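Local coordinates for DsbA family protein (Salmonella typhimurium, PDB 7JVE), which acts as a trimeric thioredoxin-like enzyme with both thiol oxidase and disulfide isomerase activities, at residues A[120-123]-A[127-130]; A[134-139]-A[189-194]. One frame throughout, in Å; residues are numbered along the deposited sequence.

Contact 1 (A[120-123]-A[127-130]); sequences EFPI and RWPV
Pro122 lays its ring over one face of the Trp128 indole. Its CG sits 3.6 Å from the centroid of the five-membered ring of Trp128 and 23° off the ring normal. This is a CH-pi contact. The overlap is offset toward the rim of the indole, on its nitrogen-bearing side: Pro122 CG is 3.3 Å from Trp128 NE1. Pro122 CB also reaches Trp128 CD1, at 3.6 Å. Trp128 CG lies anti to the carbonyl carbon (chi1 -77°), and with chi2 near 50° the indole turns a face to Pro122. A water in the indole plane joins the same two residues. It donates to Pro122 O at 3.2 Å and accepts a weak bond from Trp128 NE1 at 3.4 Å. Pro122 also packs on Leu201 and Gln205 of helix 199-210.

These residues form the connection between strand 115-120 of the thioredoxin fold and helix 128-145, the first helix of the DsbA-type helical insertion. The chain doubles back here, with Pro122 CA and Arg127 CA only 5.6 Å apart.

Arg127 runs alongside Ile123, and the two side chains point the same way. The arginine is extended from CG to NE. Its NH1 lies 3.9 Å from Ile123 CD1, and Ile123 CB is as near; the isoleucine comes to the guanidinium obliquely. The charge is met by salt bridges elsewhere, from NH2 to Glu164 and from NH1 to Asp91 OD2, which also accepts the backbone N-H of Ile123, so one carboxylate oxygen holds both segments. The Ile123 side chain touches Cys94 of the Cys94-Cys97 disulfide.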
ATOM      1  N   GLU A 120      -5.331  12.188 -25.256  1.00 24.10           N
ATOM      2  CA  GLU A 120      -6.117  12.624 -24.107  1.00 20.19           C
ATOM      3  C   GLU A 120      -7.288  11.675 -23.883  1.00 21.51           C
ATOM      4  O   GLU A 120      -8.007  11.346 -24.834  1.00 21.22           O
ATOM      5  CB  GLU A 120      -6.641  14.038 -24.343  1.00 20.42           C
ATOM      6  CG  GLU A 120      -5.568  15.090 -24.374  1.00 22.01           C
ATOM      7  CD  GLU A 120      -6.065  16.434 -24.874  1.00 24.52           C
ATOM      8  OE1 GLU A 120      -7.107  16.892 -24.387  1.00 22.83           O
ATOM      9  OE2 GLU A 120      -5.391  17.050 -25.730  1.00 29.65           O
ATOM     10  N   PHE A 121      -7.488  11.247 -22.631  1.00 20.91           N
ATOM     11  CA  PHE A 121      -8.591  10.363 -22.285  1.00 23.12           C
ATOM     12  C   PHE A 121      -8.966  10.566 -20.820  1.00 23.46           C
ATOM     13  O   PHE A 121      -8.187  11.137 -20.046  1.00 22.22           O
ATOM     14  CB  PHE A 121      -8.241   8.886 -22.578  1.00 20.02           C
ATOM     15  CG  PHE A 121      -7.394   8.208 -21.502  1.00 21.62           C
ATOM     16  CD1 PHE A 121      -6.122   8.666 -21.203  1.00 22.33           C
ATOM     17  CD2 PHE A 121      -7.860   7.080 -20.832  1.00 26.63           C
ATOM     18  CE1 PHE A 121      -5.323   8.032 -20.221  1.00 22.13           C
ATOM     19  CE2 PHE A 121      -7.076   6.440 -19.856  1.00 27.78           C
ATOM     20  CZ  PHE A 121      -5.801   6.927 -19.546  1.00 23.29           C
ATOM     21  N   PRO A 122     -10.166  10.112 -20.403  1.00 23.16           N
ATOM     22  CA  PRO A 122     -10.610  10.308 -19.016  1.00 22.04           C
ATOM     23  C   PRO A 122     -10.491   9.048 -18.172  1.00 22.04           C
ATOM     24  O   PRO A 122     -11.062   8.016 -18.542  1.00 23.71           O
ATOM     25  CB  PRO A 122     -12.082  10.687 -19.189  1.00 23.31           C
ATOM     26  CG  PRO A 122     -12.479  10.037 -20.523  1.00 23.67           C
ATOM     27  CD  PRO A 122     -11.240   9.537 -21.223  1.00 20.22           C
ATOM     28  N   ILE A 123      -9.799   9.123 -17.030  1.00 22.98           N
ATOM     29  CA  ILE A 123      -9.617   7.937 -16.193  1.00 25.51           C
ATOM     30  C   ILE A 123     -10.949   7.480 -15.610  1.00 26.79           C
ATOM     31  O   ILE A 123     -11.216   6.279 -15.516  1.00 29.07           O
ATOM     32  CB  ILE A 123      -8.588   8.218 -15.084  1.00 27.44           C
ATOM     33  CG1 ILE A 123      -7.201   8.387 -15.682  1.00 21.78           C
ATOM     34  CG2 ILE A 123      -8.602   7.105 -14.024  1.00 25.78           C
ATOM     35  CD1 ILE A 123      -6.164   8.701 -14.641  1.00 27.45           C
ATOM     36  N   ARG A 127     -14.972  12.349 -15.201  1.00 23.49           N
ATOM     37  CA  ARG A 127     -14.070  13.297 -15.836  1.00 25.10           C
ATOM     38  C   ARG A 127     -14.441  13.620 -17.279  1.00 23.36           C
ATOM     39  O   ARG A 127     -13.876  14.562 -17.843  1.00 22.71           O
ATOM     40  CB  ARG A 127     -12.632  12.788 -15.754  1.00 27.35           C
ATOM     41  CG  ARG A 127     -12.214  12.616 -14.303  1.00 26.94           C
ATOM     42  CD  ARG A 127     -10.751  12.419 -14.152  1.00 26.46           C
ATOM     43  NE  ARG A 127     -10.416  12.249 -12.748  1.00 29.37           N
ATOM     44  CZ  ARG A 127      -9.233  11.848 -12.331  1.00 28.03           C
ATOM     45  NH1 ARG A 127      -8.281  11.591 -13.219  1.00 22.42           N
ATOM     46  NH2 ARG A 127      -9.011  11.692 -11.038  1.00 32.51           N
ATOM     47  N   TRP A 128     -15.391  12.909 -17.877  1.00 24.08           N
ATOM     48  CA  TRP A 128     -15.686  13.124 -19.294  1.00 21.71           C
ATOM     49  C   TRP A 128     -15.981  14.577 -19.635  1.00 21.96           C
ATOM     50  O   TRP A 128     -15.412  15.077 -20.615  1.00 21.66           O
ATOM     51  CB  TRP A 128     -16.836  12.208 -19.716  1.00 22.61           C
ATOM     52  CG  TRP A 128     -16.382  10.822 -19.897  1.00 28.49           C
ATOM     53  CD1 TRP A 128     -15.640  10.082 -19.023  1.00 29.48           C
ATOM     54  CD2 TRP A 128     -16.628   9.988 -21.022  1.00 29.90           C
ATOM     55  NE1 TRP A 128     -15.420   8.836 -19.533  1.00 27.05           N
ATOM     56  CE2 TRP A 128     -16.005   8.752 -20.767  1.00 29.28           C
ATOM     57  CE3 TRP A 128     -17.320  10.162 -22.224  1.00 35.08           C
ATOM     58  CZ2 TRP A 128     -16.048   7.686 -21.670  1.00 31.87           C
ATOM     59  CZ3 TRP A 128     -17.374   9.094 -23.123  1.00 39.67           C
ATOM     60  CH2 TRP A 128     -16.736   7.875 -22.837  1.00 35.83           C
ATOM     61  N   PRO A 129     -16.810  15.315 -18.886  1.00 22.51           N
ATOM     62  CA  PRO A 129     -17.040  16.725 -19.272  1.00 22.63           C
ATOM     63  C   PRO A 129     -15.767  17.573 -19.282  1.00 22.32           C
ATOM     64  O   PRO A 129     -15.529  18.315 -20.248  1.00 21.43           O
ATOM     65  CB  PRO A 129     -18.074  17.207 -18.235  1.00 25.02           C
ATOM     66  CG  PRO A 129     -18.729  15.943 -17.700  1.00 23.33           C
ATOM     67  CD  PRO A 129     -17.628  14.907 -17.725  1.00 22.31           C
ATOM     68  N   VAL A 130     -14.915  17.455 -18.263  1.00 22.45           N
ATOM     69  CA  VAL A 130     -13.681  18.243 -18.217  1.00 22.24           C
ATOM     70  C   VAL A 130     -12.658  17.732 -19.236  1.00 22.51           C
ATOM     71  O   VAL A 130     -12.056  18.524 -19.976  1.00 23.37           O
ATOM     72  CB  VAL A 130     -13.107  18.266 -16.785  1.00 26.32           C
ATOM     73  CG1 VAL A 130     -11.720  18.852 -16.768  1.00 19.82           C
ATOM     74  CG2 VAL A 130     -14.024  19.095 -15.882  1.00 25.13           C
TER
HETATM   75  O   HOH W   1     -13.657   6.199 -18.215  1.00 34.56           O

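Contact 2 (A[134-139]-A[189-194])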
ATOM      1  N   ALA A 134     -11.302  19.889 -22.417  1.00 23.18           N
ATOM      2  CA  ALA A 134      -9.888  20.188 -22.597  1.00 20.60           C
ATOM      3  C   ALA A 134      -9.392  19.664 -23.934  1.00 20.96           C
ATOM      4  O   ALA A 134      -8.539  20.293 -24.566  1.00 19.08           O
ATOM      5  CB  ALA A 134      -9.053  19.609 -21.446  1.00 19.54           C
ATOM      6  N   ALA A 135      -9.941  18.537 -24.391  1.00 18.97           N
ATOM      7  CA  ALA A 135      -9.582  18.020 -25.706  1.00 21.22           C
ATOM      8  C   ALA A 135     -10.117  18.916 -26.827  1.00 23.00           C
ATOM      9  O   ALA A 135      -9.441  19.095 -27.845  1.00 20.93           O
ATOM     10  CB  ALA A 135     -10.067  16.574 -25.851  1.00 16.14           C
ATOM     11  N   ARG A 136     -11.319  19.501 -26.664  1.00 22.97           N
ATOM     12  CA  ARG A 136     -11.837  20.429 -27.678  1.00 21.81           C
ATOM     13  C   ARG A 136     -10.916  21.631 -27.851  1.00 22.81           C
ATOM     14  O   ARG A 136     -10.581  22.012 -28.982  1.00 21.47           O
ATOM     15  CB  ARG A 136     -13.236  20.926 -27.319  1.00 20.55           C
ATOM     16  CG  ARG A 136     -14.368  19.937 -27.492  1.00 23.84           C
ATOM     17  CD  ARG A 136     -15.720  20.628 -27.205  1.00 22.10           C
ATOM     18  NE  ARG A 136     -16.789  19.639 -27.169  1.00 21.66           N
ATOM     19  CZ  ARG A 136     -17.290  19.054 -28.254  1.00 21.91           C
ATOM     20  NH1 ARG A 136     -16.817  19.367 -29.455  1.00 24.95           N
ATOM     21  NH2 ARG A 136     -18.238  18.150 -28.146  1.00 22.10           N
ATOM     22  N   VAL A 137     -10.521  22.260 -26.734  1.00 22.48           N
ATOM     23  CA  VAL A 137      -9.620  23.413 -26.793  1.00 21.27           C
ATOM     24  C   VAL A 137      -8.304  23.015 -27.427  1.00 20.67           C
ATOM     25  O   VAL A 137      -7.824  23.663 -28.366  1.00 21.83           O
ATOM     26  CB  VAL A 137      -9.392  24.002 -25.394  1.00 21.21           C
ATOM     27  CG1 VAL A 137      -8.464  25.225 -25.495  1.00 19.52           C
ATOM     28  CG2 VAL A 137     -10.712  24.344 -24.728  1.00 19.96           C
ATOM     29  N   GLY A 138      -7.709  21.924 -26.931  1.00 21.01           N
ATOM     30  CA  GLY A 138      -6.428  21.485 -27.460  1.00 20.00           C
ATOM     31  C   GLY A 138      -6.481  21.216 -28.953  1.00 21.64           C
ATOM     32  O   GLY A 138      -5.560  21.565 -29.693  1.00 21.04           O
ATOM     33  N   GLU A 139      -7.571  20.615 -29.423  1.00 21.88           N
ATOM     34  CA  GLU A 139      -7.664  20.361 -30.846  1.00 20.04           C
ATOM     35  C   GLU A 139      -7.730  21.661 -31.643  1.00 22.49           C
ATOM     36  O   GLU A 139      -7.102  21.773 -32.699  1.00 23.27           O
ATOM     37  CB  GLU A 139      -8.862  19.491 -31.138  1.00 20.02           C
ATOM     38  CG  GLU A 139      -8.986  19.223 -32.596  1.00 26.37           C
ATOM     39  CD  GLU A 139     -10.046  18.217 -32.886  1.00 32.48           C
ATOM     40  OE1 GLU A 139      -9.672  17.033 -33.077  1.00 37.57           O
ATOM     41  OE2 GLU A 139     -11.240  18.610 -32.896  1.00 33.71           O
ATOM     42  N   LYS A 189     -17.713  26.397 -26.623  1.00 25.71           N
ATOM     43  CA  LYS A 189     -18.749  26.374 -25.599  1.00 27.12           C
ATOM     44  C   LYS A 189     -20.035  25.772 -26.148  1.00 28.87           C
ATOM     45  O   LYS A 189     -20.675  24.944 -25.489  1.00 27.04           O
ATOM     46  CB  LYS A 189     -18.994  27.787 -25.074  1.00 24.38           C
ATOM     47  CG  LYS A 189     -17.849  28.333 -24.244  1.00 25.64           C
ATOM     48  CD  LYS A 189     -18.215  29.690 -23.642  1.00 26.16           C
ATOM     49  CE  LYS A 189     -17.080  30.193 -22.746  1.00 30.26           C
ATOM     50  NZ  LYS A 189     -17.097  31.668 -22.539  1.00 30.16           N
ATOM     51  N   GLU A 190     -20.425  26.175 -27.360  1.00 26.67           N
ATOM     52  CA  GLU A 190     -21.667  25.674 -27.938  1.00 31.78           C
ATOM     53  C   GLU A 190     -21.602  24.167 -28.192  1.00 26.36           C
ATOM     54  O   GLU A 190     -22.580  23.452 -27.960  1.00 28.74           O
ATOM     55  CB  GLU A 190     -22.000  26.442 -29.221  1.00 31.53           C
ATOM     56  CG  GLU A 190     -23.121  25.796 -30.006  1.00 44.07           C
ATOM     57  CD  GLU A 190     -23.899  26.783 -30.868  1.00 65.66           C
ATOM     58  OE1 GLU A 190     -24.184  27.896 -30.363  1.00 71.41           O
ATOM     59  OE2 GLU A 190     -24.252  26.436 -32.023  1.00 65.32           O
ATOM     60  N   ALA A 191     -20.454  23.657 -28.644  1.00 24.51           N
ATOM     61  CA  ALA A 191     -20.318  22.217 -28.846  1.00 23.82           C
ATOM     62  C   ALA A 191     -20.406  21.465 -27.520  1.00 25.25           C
ATOM     63  O   ALA A 191     -21.104  20.448 -27.408  1.00 23.67           O
ATOM     64  CB  ALA A 191     -18.994  21.913 -29.553  1.00 22.10           C
ATOM     65  N   GLN A 192     -19.687  21.943 -26.506  1.00 25.73           N
ATOM     66  CA  GLN A 192     -19.743  21.297 -25.200  1.00 24.56           C
ATOM     67  C   GLN A 192     -21.171  21.279 -24.666  1.00 26.12           C
ATOM     68  O   GLN A 192     -21.662  20.242 -24.208  1.00 24.36           O
ATOM     69  CB  GLN A 192     -18.794  22.011 -24.246  1.00 22.69           C
ATOM     70  CG  GLN A 192     -18.498  21.294 -22.960  1.00 29.53           C
ATOM     71  CD  GLN A 192     -17.691  19.991 -23.117  1.00 25.47           C
ATOM     72  OE1 GLN A 192     -17.389  19.511 -24.223  1.00 24.73           O
ATOM     73  NE2 GLN A 192     -17.381  19.399 -21.990  1.00 27.54           N
ATOM     74  N   SER A 193     -21.876  22.401 -24.786  1.00 25.85           N
ATOM     75  CA  SER A 193     -23.238  22.473 -24.276  1.00 27.06           C
ATOM     76  C   SER A 193     -24.205  21.608 -25.078  1.00 27.39           C
ATOM     77  O   SER A 193     -25.287  21.281 -24.577  1.00 26.15           O
ATOM     78  CB  SER A 193     -23.717  23.922 -24.286  1.00 23.88           C
ATOM     79  OG  SER A 193     -22.958  24.685 -23.367  1.00 29.93           O
ATOM     80  N   SER A 194     -23.847  21.243 -26.308  1.00 24.50           N
ATOM     81  CA  SER A 194     -24.723  20.435 -27.148  1.00 28.09           C
ATOM     82  C   SER A 194     -24.896  19.017 -26.634  1.00 29.42           C
ATOM     83  O   SER A 194     -25.791  18.309 -27.114  1.00 29.29           O
ATOM     84  CB  SER A 194     -24.183  20.376 -28.576  1.00 29.50           C
ATOM     85  OG  SER A 194     -23.005  19.577 -28.622  1.00 27.43           O
TER
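Arg136 reaches across from its helix and donates a hydrogen bond from NE to Gln192 OE1 (3.0 Å, N-H...O angle 155°). The amide oxygen lies at the edge of the guanidinium, almost exactly in its plane, and the arginine nitrogen lies in the carbonyl plane of the amide. The two flat groups are nonetheless turned steeply against each other, with their planes 77° apart. Gln192 can present OE1 here because its chain bends at chi2 (67°).

The close packing is on one face of the guanidinium. Ala191 CB rests there, 3.4 Å from Arg136 NH1 and 3.6 Å from Arg136 CZ. The backbone N of Gln192 lies over the same face, 3.8 Å from Arg136 NE. The second terminal nitrogen, NH2, is hydrogen-bonded to Ala196 O, a few residues on in the chain. The guanidinium is therefore held through two of its nitrogens, by a side-chain amide and a backbone carbonyl.

Both partners belong to the helical insertion of the DsbA fold, where helix 128-145 and helix 182-193 meet. Their backbones stay well apart. The nearest CA pair, Arg136 and Gln192, is 8.3 Å distant, and the long arginine side chain spans the gap.

Away from this grip the contact is thin and lies at the surface. The two segments bury a modest 142 Å² between them, and Arg136, Ala191 and Gln192 all stay partly exposed. On the inner side of helix 128-145 the character changes. Val137 is buried against Trp153 of helix 147-159 and against Val172 and Ala176 of helix 169-176. One helical turn on from Arg136, Glu139 OE2 bonds to His198 NE2.

In the fold
Contacts 1 and 2 share helix 128-145 and follow one another along the chain. Their centres are about 12 Å apart. Contact 1 lies where the thioredoxin fold passes into the helical insertion; contact 2 lies within that insertion, farther out: its centre is about 25 Å from the centre of the chain, against about 15 Å for contact 1. They also meet directly. Pro129 O is 2.8 Å from Gln192 NE2, and Glu120 OE1 packs 3.0 Å from Ala135 CA. Contact 1 borders the Cys94-Cys97 disulfide. A triethylene glycol, probably from the crystallisation liquor, is bound at Arg127 NH2.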